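Local atomic coordinates of solute carrier family 15 member 1 (Mus musculus, PDB entry 5A9D), a protein that cotransports di- and tripeptides with protons across the intestinal cell membrane, seen here as its extracellular domain of immunoglobulin-like fold. Residues Q4-V9 with G68-L73; V19-N24 with T36-D41. All coordinates share one frame; numbering follows the deposited sequence.

Interaction 1. Residues Q4-V9 with G68-L73; sequences QVQIKV and GHRHTL
The carbonyl oxygen Gln6 O is gripped by two N-H groups of one residue. His71 ND1 binds Gln6 O at 3.0 Å, with the oxygen in the plane of the imidazole but the donor 30° above the carbonyl plane, and the backbone His71 N adds a weak, bent bond to the same Gln6 O. CG of His71 lies beside its own backbone N and anti to the carbonyl carbon (chi1 -51°), which brings ND1 to this oxygen across the strands; Glu66 N at NE2 helps fix the rotation. The strands run parallel, so the other bonds alternate along them: Gln6 N to His69 O at 3.0 Å is almost straight, and Lys8 N to His71 O and Leu73 N to Lys8 O lie nearly along the C=O axes. At the start Gly68 N reaches Gln4 O at 2.7 Å.

Gln6 and Arg70 project side by side from one face, both extended, and Arg70 NE gives its hydrogen to Gln6 OE1 at 2.9 Å; OE1 lies near the guanidinium plane, while NE stands 25° above the carbonyl plane of the amide. The other end of the Gln6 amide, NE2, meets Gln4 OE1 at 3.3 Å. An alanine in place of Gln6 removes both amide bonds and would probably loosen the Arg70 side chain and that of Gln4. On the opposite face Ile7 CG2 lies 3.9 Å from Leu73 CB. Val5 CG1 crosses the His71 ring obliquely.

Arg70 NH1 also bonds to Pro186 O of the second subunit, and Thr72 OG1 to Arg100 NH2 of the second subunit and to Asp86 of its own chain. The pair is the parallel centre of a mixed sheet, flanked by strands 32-41 and 80-88, with strand 17-21 packed on the Ile7, Val9 and Leu73 face.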
loop_
_atom_site.group_PDB
_atom_site.type_symbol
_atom_site.label_atom_id
_atom_site.label_comp_id
_atom_site.label_asym_id
_atom_site.label_seq_id
_atom_site.Cartn_x
_atom_site.Cartn_y
_atom_site.Cartn_z
ATOM N N GLN A 4 -5.157 16.848 4.918
ATOM C CA GLN A 4 -3.843 16.872 5.577
ATOM C C GLN A 4 -2.971 15.639 5.252
ATOM O O GLN A 4 -3.463 14.520 5.070
ATOM C CB GLN A 4 -3.927 17.139 7.095
ATOM C CG GLN A 4 -4.357 15.954 7.970
ATOM C CD GLN A 4 -4.378 16.243 9.462
ATOM O OE1 GLN A 4 -3.835 15.479 10.283
ATOM N NE2 GLN A 4 -4.977 17.369 9.852
ATOM N N VAL A 5 -1.692 15.901 5.082
ATOM C CA VAL A 5 -0.678 14.910 4.748
ATOM C C VAL A 5 0.207 14.758 5.996
ATOM O O VAL A 5 0.624 15.764 6.576
ATOM C CB VAL A 5 0.111 15.390 3.493
ATOM C CG1 VAL A 5 1.426 14.628 3.316
ATOM C CG2 VAL A 5 -0.753 15.249 2.235
ATOM N N GLN A 6 0.398 13.517 6.469
ATOM C CA GLN A 6 1.257 13.276 7.630
ATOM C C GLN A 6 2.548 12.644 7.135
ATOM O O GLN A 6 2.522 11.713 6.319
ATOM C CB GLN A 6 0.572 12.415 8.685
ATOM C CG GLN A 6 -0.447 13.174 9.562
ATOM C CD GLN A 6 -1.153 12.275 10.566
ATOM O OE1 GLN A 6 -0.633 11.251 10.984
ATOM N NE2 GLN A 6 -2.375 12.609 10.971
ATOM N N ILE A 7 3.688 13.211 7.560
ATOM C CA ILE A 7 5.014 12.749 7.153
ATOM C C ILE A 7 5.938 12.592 8.365
ATOM O O ILE A 7 6.134 13.524 9.133
ATOM C CB ILE A 7 5.670 13.703 6.099
ATOM C CG1 ILE A 7 4.715 13.997 4.918
ATOM C CG2 ILE A 7 7.037 13.143 5.607
ATOM C CD1 ILE A 7 5.093 15.200 3.997
ATOM N N LYS A 8 6.573 11.432 8.447
ATOM C CA LYS A 8 7.593 11.092 9.442
ATOM C C LYS A 8 8.867 10.930 8.626
ATOM O O LYS A 8 8.813 10.424 7.513
ATOM C CB LYS A 8 7.224 9.763 10.132
ATOM C CG LYS A 8 8.275 9.152 11.038
ATOM C CD LYS A 8 8.140 7.662 10.901
ATOM C CE LYS A 8 7.841 6.975 12.189
ATOM N NZ LYS A 8 7.327 5.617 11.928
ATOM N N VAL A 9 9.997 11.383 9.140
ATOM C CA VAL A 9 11.267 11.230 8.411
ATOM C C VAL A 9 12.108 10.190 9.139
ATOM O O VAL A 9 12.208 10.245 10.354
ATOM C CB VAL A 9 12.039 12.561 8.250
ATOM C CG1 VAL A 9 13.309 12.375 7.382
ATOM C CG2 VAL A 9 11.136 13.651 7.675
ATOM N N GLY A 68 -4.946 12.811 3.517
ATOM C CA GLY A 68 -5.629 11.878 4.402
ATOM C C GLY A 68 -4.776 10.679 4.765
ATOM O O GLY A 68 -5.253 9.769 5.455
ATOM N N HIS A 69 -3.493 10.670 4.301
ATOM C CA HIS A 69 -2.573 9.567 4.536
ATOM C C HIS A 69 -1.301 9.938 5.262
ATOM O O HIS A 69 -0.852 11.086 5.194
ATOM C CB HIS A 69 -2.215 8.878 3.206
ATOM C CG HIS A 69 -3.385 8.212 2.553
ATOM N ND1 HIS A 69 -4.403 8.954 1.948
ATOM C CD2 HIS A 69 -3.660 6.898 2.410
ATOM C CE1 HIS A 69 -5.269 8.065 1.491
ATOM N NE2 HIS A 69 -4.858 6.821 1.739
ATOM N N ARG A 70 -0.715 8.959 5.951
ATOM C CA ARG A 70 0.580 9.054 6.606
ATOM C C ARG A 70 1.619 8.492 5.662
ATOM O O ARG A 70 1.318 7.640 4.833
ATOM C CB ARG A 70 0.657 8.250 7.900
ATOM C CG ARG A 70 -0.102 8.821 9.038
ATOM C CD ARG A 70 -0.050 7.826 10.152
ATOM N NE ARG A 70 -0.691 8.351 11.346
ATOM C CZ ARG A 70 -0.922 7.639 12.439
ATOM N NH1 ARG A 70 -0.523 6.369 12.513
ATOM N NH2 ARG A 70 -1.535 8.191 13.477
ATOM N N HIS A 71 2.845 8.970 5.809
ATOM C CA HIS A 71 3.950 8.548 4.984
ATOM C C HIS A 71 5.213 8.522 5.807
ATOM O O HIS A 71 5.380 9.341 6.709
ATOM C CB HIS A 71 4.172 9.551 3.833
ATOM C CG HIS A 71 2.937 9.880 3.040
ATOM N ND1 HIS A 71 1.991 10.785 3.521
ATOM C CD2 HIS A 71 2.542 9.434 1.823
ATOM C CE1 HIS A 71 1.033 10.817 2.604
ATOM N NE2 HIS A 71 1.329 10.038 1.557
ATOM N N THR A 72 6.150 7.647 5.432
ATOM C CA THR A 72 7.486 7.664 6.009
ATOM C C THR A 72 8.396 8.095 4.878
ATOM O O THR A 72 8.470 7.410 3.864
ATOM C CB THR A 72 7.903 6.310 6.593
ATOM O OG1 THR A 72 7.148 6.125 7.769
ATOM C CG2 THR A 72 9.416 6.251 6.976
ATOM N N LEU A 73 9.064 9.237 5.050
ATOM C CA LEU A 73 10.049 9.704 4.112
ATOM C C LEU A 73 11.393 9.089 4.535
ATOM O O LEU A 73 12.002 9.503 5.543
ATOM C CB LEU A 73 10.106 11.248 4.056
ATOM C CG LEU A 73 11.183 11.872 3.114
ATOM C CD1 LEU A 73 10.937 11.524 1.622
ATOM C CD2 LEU A 73 11.255 13.387 3.294
#

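Interaction 2. Residues V19-N24 with T36-D41; sequences VHFPGN and TFMTFD
The Phe21 ring is sandwiched: Val19 CG1 sits 3.4 Å above one face, displaced toward the rim, and Phe40 CZ lies over the opposite face, also toward the rim. In the plane of the ring, at its edge, is Asn24 O. The two phenyl rings form an offset stack, their centroids 4.8 Å apart and their planes inclined by 25°. The side chains cross at about a right angle, and the tip of Phe40 overlaps the CG-CD1 side of Phe21, with Phe40 CZ 3.4 Å from Phe21 CD1. At the edge of the Phe40 ring, in its plane, lies Asn24 OD1, 4.0 Å from Phe40 CE1.

Met38 reaches the far end of Phe21. Its chain bends at the last torsion (chi3 -78°), bringing Met38 CE to 3.6 Å from Phe21 CE2. The sulfur makes an oblique Met-aromatic contact, Met38 SD standing 4.7 Å from the Phe21 ring centroid. In both Met38 and Phe40 CG lies beside the backbone N, and alternate positions on the strand send these two side chains the same way, toward Phe21.

No hydrogen bond joins the segments; the contact is one of side chains alone. Phe21 opens a type II turn that ends at Asn24, in which Gly23 takes a positive phi, closed by Phe21 N to Asn24 O at 2.8 Å and by Asn24 N to Phe21 O. The contact thus joins the hairpin end of strand 17-21 to strand 32-41, in the manner of facing sheets of a beta-sandwich, with Ile48 also touching Phe21, Leu45 touching Phe40, and strand 4-11 bonded alongside Met38 and Phe40.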
loop_
_atom_site.group_PDB
_atom_site.type_symbol
_atom_site.label_atom_id
_atom_site.label_comp_id
_atom_site.label_asym_id
_atom_site.label_seq_id
_atom_site.Cartn_x
_atom_site.Cartn_y
_atom_site.Cartn_z
ATOM N N VAL A 19 15.674 17.696 6.034
ATOM C CA VAL A 19 14.499 17.764 5.173
ATOM C C VAL A 19 13.903 19.133 5.407
ATOM O O VAL A 19 13.547 19.475 6.548
ATOM C CB VAL A 19 13.480 16.638 5.469
ATOM C CG1 VAL A 19 12.270 16.781 4.543
ATOM C CG2 VAL A 19 14.128 15.266 5.283
ATOM N N HIS A 20 13.824 19.922 4.341
ATOM C CA HIS A 20 13.295 21.278 4.381
ATOM C C HIS A 20 11.871 21.255 3.884
ATOM O O HIS A 20 11.617 21.021 2.705
ATOM C CB HIS A 20 14.138 22.259 3.528
ATOM C CG HIS A 20 15.597 22.279 3.862
ATOM N ND1 HIS A 20 16.123 23.229 4.718
ATOM C CD2 HIS A 20 16.600 21.485 3.414
ATOM C CE1 HIS A 20 17.423 22.986 4.768
ATOM N NE2 HIS A 20 17.758 21.948 3.993
ATOM N N PHE A 21 10.947 21.443 4.803
ATOM C CA PHE A 21 9.531 21.492 4.514
ATOM C C PHE A 21 9.189 22.977 4.475
ATOM O O PHE A 21 9.948 23.773 5.036
ATOM C CB PHE A 21 8.742 20.830 5.652
ATOM C CG PHE A 21 8.940 19.347 5.815
ATOM C CD1 PHE A 21 8.245 18.443 5.005
ATOM C CD2 PHE A 21 9.759 18.843 6.830
ATOM C CE1 PHE A 21 8.380 17.058 5.195
ATOM C CE2 PHE A 21 9.911 17.469 7.007
ATOM C CZ PHE A 21 9.198 16.583 6.203
ATOM N N PRO A 22 8.083 23.423 3.861
ATOM C CA PRO A 22 7.803 24.874 3.876
ATOM C C PRO A 22 7.573 25.381 5.309
ATOM O O PRO A 22 6.774 24.825 6.066
ATOM C CB PRO A 22 6.580 25.016 2.953
ATOM C CG PRO A 22 6.577 23.743 2.127
ATOM C CD PRO A 22 7.054 22.692 3.104
ATOM N N GLY A 23 8.399 26.338 5.698
ATOM C CA GLY A 23 8.389 26.952 7.019
ATOM C C GLY A 23 9.101 26.197 8.132
ATOM O O GLY A 23 9.205 26.732 9.242
ATOM N N ASN A 24 9.568 24.937 7.879
ATOM C CA ASN A 24 10.235 24.171 8.929
ATOM C C ASN A 24 11.242 23.119 8.388
ATOM O O ASN A 24 10.942 22.347 7.473
ATOM C CB ASN A 24 9.205 23.581 9.931
ATOM C CG ASN A 24 8.997 22.106 9.989
ATOM O OD1 ASN A 24 8.425 21.480 9.095
ATOM N ND2 ASN A 24 9.354 21.534 11.131
ATOM N N THR A 36 7.381 12.139 15.829
ATOM C CA THR A 36 5.986 12.269 15.428
ATOM C C THR A 36 5.881 12.376 13.911
ATOM O O THR A 36 6.885 12.560 13.196
ATOM C CB THR A 36 5.333 13.543 16.053
ATOM O OG1 THR A 36 5.912 14.719 15.467
ATOM C CG2 THR A 36 5.403 13.586 17.583
ATOM N N PHE A 37 4.648 12.281 13.430
ATOM C CA PHE A 37 4.318 12.542 12.054
ATOM C C PHE A 37 4.065 14.045 12.046
ATOM O O PHE A 37 3.345 14.548 12.903
ATOM C CB PHE A 37 3.024 11.792 11.664
ATOM C CG PHE A 37 3.238 10.334 11.304
ATOM C CD1 PHE A 37 3.633 9.967 10.021
ATOM C CD2 PHE A 37 3.045 9.330 12.250
ATOM C CE1 PHE A 37 3.863 8.626 9.700
ATOM C CE2 PHE A 37 3.249 7.989 11.920
ATOM C CZ PHE A 37 3.648 7.646 10.645
ATOM N N MET A 38 4.712 14.773 11.150
ATOM C CA MET A 38 4.440 16.202 10.996
ATOM C C MET A 38 3.243 16.305 10.039
ATOM O O MET A 38 3.139 15.492 9.117
ATOM C CB MET A 38 5.664 16.902 10.429
ATOM C CG MET A 38 6.808 16.925 11.422
ATOM S SD MET A 38 8.354 17.256 10.588
ATOM C CE MET A 38 8.695 15.667 9.879
ATOM N N THR A 39 2.331 17.250 10.283
ATOM C CA THR A 39 1.112 17.436 9.500
ATOM C C THR A 39 1.176 18.680 8.608
ATOM O O THR A 39 1.610 19.727 9.065
ATOM C CB THR A 39 -0.083 17.484 10.460
ATOM O OG1 THR A 39 -0.086 16.312 11.277
ATOM C CG2 THR A 39 -1.395 17.590 9.739
ATOM N N PHE A 40 0.712 18.581 7.358
ATOM C CA PHE A 40 0.712 19.699 6.391
ATOM C C PHE A 40 -0.547 19.715 5.581
ATOM O O PHE A 40 -1.114 18.649 5.332
ATOM C CB PHE A 40 1.885 19.531 5.397
ATOM C CG PHE A 40 3.252 19.388 6.031
ATOM C CD1 PHE A 40 4.018 20.513 6.330
ATOM C CD2 PHE A 40 3.773 18.129 6.330
ATOM C CE1 PHE A 40 5.281 20.385 6.911
ATOM C CE2 PHE A 40 5.037 17.999 6.935
ATOM C CZ PHE A 40 5.778 19.130 7.229
ATOM N N ASP A 41 -0.956 20.902 5.093
ATOM C CA ASP A 41 -2.065 21.031 4.143
ATOM C C ASP A 41 -1.393 20.778 2.800
ATOM O O ASP A 41 -0.339 21.387 2.530
ATOM C CB ASP A 41 -2.669 22.445 4.165
ATOM C CG ASP A 41 -3.388 22.798 5.451
ATOM O OD1 ASP A 41 -4.157 21.942 5.961
ATOM O OD2 ASP A 41 -3.233 23.945 5.916
#

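In the fold
From the N terminus, the chain enters the first immunoglobulin-like domain along 4-9, turns into 17-21 of the facing sheet, and returns through 24-28 to strand 32-41. Interaction 2 closes the short loop from 19-24 to 36-41, with 11 residues between, and bridges the two sheets. Interaction 1 closes a longer one, bringing 68-73 back beside 4-9 after 58 intervening residues, so that interaction 2 is nested within it. The two share a sheet: strand 4-11 lies between 32-41 and 69-76, and Ile7 O with Met38 N and Val5 N with Phe40 O probably link them by backbone hydrogen bonds. Their centres are about 9 Å apart.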